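Nisin biosynthesis protein nisC (Lactococcus lactis subsp. lactis, PDB 2G0D) catalyses closure of the thioether (lanthionine) rings of the nisin precursor, acting as the zinc-containing cyclase of lantibiotic biosynthesis. Local coordinates at residues E240-E245 against E264-E269; C334-R339 against L399-D404. All coordinates share one frame; numbering follows the deposited sequence.

Contact 1 (E240-E245 against E264-E269); sequences EKFELE and EKVIRE
E264 and V266 rest against K241, F242 and L244 at the outer surface of the alpha toroid, where a loop leaving helix 258-263 folds back over the C-terminal end of helix 226-242. E264 is the first residue past its helix and turns the chain with a positive phi of 73°. Its backbone then passes close to the F242 ring, obliquely: F242 CE2 lies 3.5 Å from E264 C, and F242 CZ comes within 3.7 Å of E264 CA. K241, its chain bent at chi2 and chi4, has CG 3.9 Å from the backbone O of E264; the two side chains come no closer than 4.3 Å, K241 CE to E264 OE1. Their charged ends stay too far apart for a salt bridge, with K241 NZ 4.5 Å from E264 OE1, so any attraction here is probably loose and screened by solvent.

K265 contributes backbone, its CB turned away from the helix. Its carbonyl O and the N of V266 lie in the plane of the F242 ring, at the edge. The buried ring also packs on L261.

V266 carries the apolar part of the contact mostly through CG2, while CG1 only grazes L244 CD2. CG2 of V266 reaches L244 CD2 at 3.7 Å and also meets the backbone, 3.6 Å from F242 O; the side chains of V266 and L244 cross at about a right angle. L244 is itself fixed by backbone hydrogen bonds to L251. No hydrogen bond joins the two segments. Two backbone amides of the loop bond back to its own helix instead, those of I267 and R268 both to a single carboxylate oxygen, OE2 of E260.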
loop_
_atom_site.group_PDB
_atom_site.type_symbol
_atom_site.label_atom_id
_atom_site.label_comp_id
_atom_site.label_asym_id
_atom_site.label_seq_id
_atom_site.Cartn_x
_atom_site.Cartn_y
_atom_site.Cartn_z
ATOM N N GLU A 240 -11.360 -0.919 17.548
ATOM C CA GLU A 240 -11.905 -0.191 18.684
ATOM C C GLU A 240 -11.709 -0.972 19.978
ATOM O O GLU A 240 -11.426 -0.378 21.028
ATOM C CB GLU A 240 -13.409 0.128 18.486
ATOM C CG GLU A 240 -13.712 1.288 17.515
ATOM C CD GLU A 240 -13.179 2.634 18.017
ATOM O OE1 GLU A 240 -13.939 3.389 18.666
ATOM O OE2 GLU A 240 -11.986 2.932 17.768
ATOM N N LYS A 241 -11.852 -2.296 19.905
ATOM C CA LYS A 241 -11.781 -3.122 21.115
ATOM C C LYS A 241 -10.354 -3.225 21.643
ATOM O O LYS A 241 -10.127 -3.107 22.847
ATOM C CB LYS A 241 -12.358 -4.526 20.895
ATOM C CG LYS A 241 -12.967 -5.166 22.168
ATOM C CD LYS A 241 -14.417 -4.665 22.389
ATOM C CE LYS A 241 -15.149 -5.412 23.499
ATOM N NZ LYS A 241 -14.698 -5.004 24.878
ATOM N N PHE A 242 -9.399 -3.440 20.743
ATOM C CA PHE A 242 -8.031 -3.731 21.164
ATOM C C PHE A 242 -7.091 -2.506 21.200
ATOM O O PHE A 242 -5.895 -2.650 21.489
ATOM C CB PHE A 242 -7.458 -4.913 20.373
ATOM C CG PHE A 242 -8.139 -6.238 20.682
ATOM C CD1 PHE A 242 -9.087 -6.772 19.814
ATOM C CD2 PHE A 242 -7.832 -6.947 21.851
ATOM C CE1 PHE A 242 -9.716 -8.003 20.105
ATOM C CE2 PHE A 242 -8.462 -8.160 22.153
ATOM C CZ PHE A 242 -9.402 -8.685 21.273
ATOM N N GLU A 243 -7.629 -1.314 20.926
ATOM C CA GLU A 243 -6.867 -0.062 21.063
ATOM C C GLU A 243 -6.265 0.046 22.465
ATOM O O GLU A 243 -6.943 -0.246 23.464
ATOM C CB GLU A 243 -7.731 1.165 20.798
ATOM C CG GLU A 243 -6.946 2.459 20.905
ATOM C CD GLU A 243 -7.786 3.726 20.718
ATOM O OE1 GLU A 243 -9.011 3.643 20.470
ATOM O OE2 GLU A 243 -7.199 4.823 20.825
ATOM N N LEU A 244 -4.993 0.442 22.538
ATOM C CA LEU A 244 -4.345 0.636 23.842
ATOM C C LEU A 244 -4.889 1.883 24.542
ATOM O O LEU A 244 -5.548 2.737 23.932
ATOM C CB LEU A 244 -2.816 0.661 23.731
ATOM C CG LEU A 244 -2.182 -0.593 23.119
ATOM C CD1 LEU A 244 -0.658 -0.426 22.931
ATOM C CD2 LEU A 244 -2.513 -1.829 23.959
ATOM N N GLU A 245 -4.606 1.984 25.830
ATOM C CA GLU A 245 -5.390 2.848 26.686
ATOM C C GLU A 245 -4.536 3.921 27.337
ATOM O O GLU A 245 -3.323 3.728 27.546
ATOM C CB GLU A 245 -6.128 1.987 27.725
ATOM C CG GLU A 245 -7.393 1.323 27.153
ATOM C CD GLU A 245 -7.866 0.074 27.901
ATOM O OE1 GLU A 245 -8.842 -0.546 27.406
ATOM O OE2 GLU A 245 -7.284 -0.306 28.952
ATOM N N GLU A 264 -10.772 -10.673 24.902
ATOM C CA GLU A 264 -11.225 -9.367 24.390
ATOM C C GLU A 264 -10.502 -8.182 25.053
ATOM O O GLU A 264 -10.969 -7.043 24.972
ATOM C CB GLU A 264 -12.750 -9.190 24.483
ATOM C CG GLU A 264 -13.594 -10.132 23.615
ATOM C CD GLU A 264 -15.002 -10.322 24.178
ATOM O OE1 GLU A 264 -15.455 -9.452 24.959
ATOM O OE2 GLU A 264 -15.655 -11.346 23.855
ATOM N N LYS A 265 -9.380 -8.453 25.718
ATOM C CA LYS A 265 -8.452 -7.391 26.107
ATOM C C LYS A 265 -7.047 -7.745 25.635
ATOM O O LYS A 265 -6.740 -8.917 25.414
ATOM C CB LYS A 265 -8.385 -7.153 27.628
ATOM C CG LYS A 265 -9.532 -7.615 28.490
ATOM C CD LYS A 265 -9.129 -7.431 29.959
ATOM C CE LYS A 265 -10.027 -8.182 30.929
ATOM N NZ LYS A 265 -11.298 -7.447 31.187
ATOM N N VAL A 266 -6.198 -6.731 25.488
ATOM C CA VAL A 266 -4.753 -6.940 25.435
ATOM C C VAL A 266 -4.302 -7.552 26.777
ATOM O O VAL A 266 -4.800 -7.168 27.847
ATOM C CB VAL A 266 -3.992 -5.607 25.181
ATOM C CG1 VAL A 266 -2.486 -5.825 25.177
ATOM C CG2 VAL A 266 -4.431 -4.979 23.866
ATOM N N ILE A 267 -3.377 -8.512 26.705
ATOM C CA ILE A 267 -2.796 -9.131 27.900
ATOM C C ILE A 267 -1.306 -8.786 27.996
ATOM O O ILE A 267 -0.846 -8.252 29.011
ATOM C CB ILE A 267 -2.998 -10.680 27.930
ATOM C CG1 ILE A 267 -4.472 -11.055 27.706
ATOM C CG2 ILE A 267 -2.485 -11.269 29.257
ATOM C CD1 ILE A 267 -4.755 -12.568 27.571
ATOM N N ARG A 268 -0.556 -9.105 26.945
ATOM C CA ARG A 268 0.874 -8.843 26.934
ATOM C C ARG A 268 1.134 -7.574 26.139
ATOM O O ARG A 268 0.614 -7.410 25.030
ATOM C CB ARG A 268 1.661 -10.010 26.315
ATOM C CG ARG A 268 1.363 -11.411 26.886
ATOM C CD ARG A 268 1.638 -11.506 28.367
ATOM N NE ARG A 268 2.082 -12.839 28.784
ATOM C CZ ARG A 268 1.320 -13.759 29.381
ATOM N NH1 ARG A 268 0.037 -13.521 29.648
ATOM N NH2 ARG A 268 1.853 -14.927 29.719
ATOM N N GLU A 269 1.927 -6.684 26.729
ATOM C CA GLU A 269 2.395 -5.482 26.055
ATOM C C GLU A 269 3.387 -5.845 24.953
ATOM O O GLU A 269 4.072 -6.876 25.028
ATOM C CB GLU A 269 3.030 -4.496 27.052
ATOM C CG GLU A 269 4.335 -4.968 27.682
ATOM C CD GLU A 269 5.018 -3.899 28.523
ATOM O OE1 GLU A 269 4.460 -2.793 28.684
ATOM O OE2 GLU A 269 6.126 -4.167 29.034
#

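Contact 2 (C334-R339 against L399-D404); sequences CSLFKR and LLLFDD
R339 sends CG anti to its backbone N (chi1 -167°) and then bends at chi2 and chi3, while D403 turns CG anti to its carbonyl carbon (chi1 -73°); the guanidinium edge and the carboxylate meet as a salt bridge. One oxygen takes both donors, and both bonds are bent. R339 NE reaches D403 OD1 at 2.9 Å in the weak one; R339 NH2, 3.0 Å from the same D403 OD1, comes on its syn side but tilted out of the carboxylate plane. With one oxygen taking both bonds and the planes 58° apart, this is not the flat two-oxygen pairing. On the far branch, R339 NH1 donates to S335 OG at 3.3 Å, one helical turn back, a longer bond that would limit rotation of the guanidinium. D403 OD2 forms a second salt bridge, with R396.

Within the alpha toroid, this joins helix 327-341, which starts just after the zinc ligands C324 and H325, to the loop that follows helix 376-387. L336 packs beside the ion pair, its CD1 3.4 Å from D403 OD1 and 3.7 Å from F402 N, so aliphatic carbon covers the charged oxygen and a backbone amide. That amide is bonded to Y290 OH, which also pairs with L400 O. The other methyl of L336, CD2, packs against L401 CD2 at 4.1 Å, and L401 in turn leans on L286 of helix 281-294.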
loop_
_atom_site.group_PDB
_atom_site.type_symbol
_atom_site.label_atom_id
_atom_site.label_comp_id
_atom_site.label_asym_id
_atom_site.label_seq_id
_atom_site.Cartn_x
_atom_site.Cartn_y
_atom_site.Cartn_z
ATOM N N CYS A 334 -0.738 12.215 5.608
ATOM C CA CYS A 334 -1.266 13.535 5.978
ATOM C C CYS A 334 -1.757 14.299 4.754
ATOM O O CYS A 334 -2.758 15.008 4.810
ATOM C CB CYS A 334 -0.202 14.390 6.663
ATOM S SG CYS A 334 0.395 13.743 8.238
ATOM N N SER A 335 -1.030 14.180 3.655
ATOM C CA SER A 335 -1.381 14.913 2.466
ATOM C C SER A 335 -2.713 14.362 1.898
ATOM O O SER A 335 -3.552 15.121 1.372
ATOM C CB SER A 335 -0.242 14.806 1.459
ATOM O OG SER A 335 -0.540 15.549 0.308
ATOM N N LEU A 336 -2.894 13.050 2.018
ATOM C CA LEU A 336 -4.159 12.435 1.646
ATOM C C LEU A 336 -5.329 12.872 2.541
ATOM O O LEU A 336 -6.381 13.247 2.020
ATOM C CB LEU A 336 -4.077 10.898 1.542
ATOM C CG LEU A 336 -5.517 10.461 1.285
ATOM C CD1 LEU A 336 -5.859 10.324 -0.204
ATOM C CD2 LEU A 336 -5.912 9.251 2.080
ATOM N N PHE A 337 -5.153 12.839 3.864
ATOM C CA PHE A 337 -6.140 13.447 4.783
ATOM C C PHE A 337 -6.560 14.868 4.396
ATOM O O PHE A 337 -7.753 15.186 4.362
ATOM C CB PHE A 337 -5.617 13.471 6.207
ATOM C CG PHE A 337 -5.908 12.240 6.985
ATOM C CD1 PHE A 337 -5.256 11.032 6.698
ATOM C CD2 PHE A 337 -6.833 12.279 8.039
ATOM C CE1 PHE A 337 -5.536 9.884 7.444
ATOM C CE2 PHE A 337 -7.109 11.148 8.786
ATOM C CZ PHE A 337 -6.457 9.949 8.502
ATOM N N LYS A 338 -5.575 15.726 4.108
ATOM C CA LYS A 338 -5.839 17.123 3.755
ATOM C C LYS A 338 -6.648 17.232 2.455
ATOM O O LYS A 338 -7.606 17.984 2.381
ATOM C CB LYS A 338 -4.521 17.892 3.624
ATOM C CG LYS A 338 -4.705 19.378 3.399
ATOM C CD LYS A 338 -3.399 20.079 3.120
ATOM C CE LYS A 338 -3.641 21.563 2.884
ATOM N NZ LYS A 338 -4.024 22.259 4.148
ATOM N N ARG A 339 -6.239 16.465 1.441
ATOM C CA ARG A 339 -6.944 16.350 0.170
ATOM C C ARG A 339 -8.422 15.932 0.339
ATOM O O ARG A 339 -9.285 16.482 -0.333
ATOM C CB ARG A 339 -6.224 15.327 -0.731
ATOM C CG ARG A 339 -6.673 15.333 -2.209
ATOM C CD ARG A 339 -5.484 15.036 -3.162
ATOM N NE ARG A 339 -4.849 13.866 -2.651
ATOM C CZ ARG A 339 -3.681 13.822 -2.019
ATOM N NH1 ARG A 339 -2.898 14.888 -1.875
ATOM N NH2 ARG A 339 -3.309 12.665 -1.541
ATOM N N LEU A 399 -0.243 2.539 -2.115
ATOM C CA LEU A 399 -0.206 2.852 -0.680
ATOM C C LEU A 399 -1.591 2.922 -0.072
ATOM O O LEU A 399 -1.734 3.294 1.087
ATOM C CB LEU A 399 0.518 4.189 -0.458
ATOM C CG LEU A 399 2.019 4.253 -0.781
ATOM C CD1 LEU A 399 2.593 5.661 -0.503
ATOM C CD2 LEU A 399 2.782 3.232 0.030
ATOM N N LEU A 400 -2.609 2.576 -0.862
ATOM C CA LEU A 400 -4.032 2.712 -0.476
ATOM C C LEU A 400 -4.367 4.138 -0.104
ATOM O O LEU A 400 -5.125 4.404 0.851
ATOM C CB LEU A 400 -4.439 1.766 0.685
ATOM C CG LEU A 400 -4.087 0.270 0.634
ATOM C CD1 LEU A 400 -4.704 -0.461 1.852
ATOM C CD2 LEU A 400 -4.468 -0.423 -0.700
ATOM N N LEU A 401 -3.828 5.065 -0.878
ATOM C CA LEU A 401 -4.162 6.477 -0.727
ATOM C C LEU A 401 -5.044 6.784 -1.907
ATOM O O LEU A 401 -4.576 6.834 -3.048
ATOM C CB LEU A 401 -2.901 7.337 -0.712
ATOM C CG LEU A 401 -1.916 6.951 0.387
ATOM C CD1 LEU A 401 -0.598 7.800 0.329
ATOM C CD2 LEU A 401 -2.560 6.982 1.816
ATOM N N PHE A 402 -6.340 6.935 -1.626
ATOM C CA PHE A 402 -7.375 6.929 -2.654
ATOM C C PHE A 402 -7.915 8.353 -2.860
ATOM O O PHE A 402 -8.853 8.779 -2.166
ATOM C CB PHE A 402 -8.501 5.984 -2.203
ATOM C CG PHE A 402 -8.066 4.540 -1.994
ATOM C CD1 PHE A 402 -7.368 3.842 -3.002
ATOM C CD2 PHE A 402 -8.426 3.854 -0.825
ATOM C CE1 PHE A 402 -6.981 2.492 -2.834
ATOM C CE2 PHE A 402 -8.048 2.514 -0.630
ATOM C CZ PHE A 402 -7.351 1.811 -1.662
ATOM N N ASP A 403 -7.295 9.075 -3.811
ATOM C CA ASP A 403 -7.623 10.460 -4.141
ATOM C C ASP A 403 -9.029 10.588 -4.677
ATOM O O ASP A 403 -9.625 11.667 -4.576
ATOM C CB ASP A 403 -6.674 11.049 -5.198
ATOM C CG ASP A 403 -5.278 11.355 -4.654
ATOM O OD1 ASP A 403 -5.001 11.123 -3.436
ATOM O OD2 ASP A 403 -4.441 11.802 -5.478
ATOM N N ASP A 404 -9.558 9.488 -5.219
ATOM C CA ASP A 404 -10.925 9.428 -5.787
ATOM C C ASP A 404 -11.994 8.919 -4.827
ATOM O O ASP A 404 -13.139 8.690 -5.244
ATOM C CB ASP A 404 -10.932 8.541 -7.040
ATOM C CG ASP A 404 -10.569 7.073 -6.730
ATOM O OD1 ASP A 404 -9.855 6.798 -5.730
ATOM O OD2 ASP A 404 -10.978 6.183 -7.508
#

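Following the chain from the N terminus, contact 1 comes first: helix 226-242 ends, the chain passes through strand 255-256 and helix 258-263, and the loop 264-269 returns to the helix end, closing a short excursion at the outer surface. Helices 281-294 and 298-314 follow before contact 2 opens on helix 327-341; it closes a longer path, through helices 347-355, 357-362 and 376-387, near the C terminus. The two are in series, neither nested nor crossed. The centres of contact 1 and contact 2 lie about 28 Å apart, and their nearest atoms about 13 Å. Helix 281-294 lies between them in sequence and packs on contact 2, while its Y288 hydrogen-bonds E240 of segment 240-245.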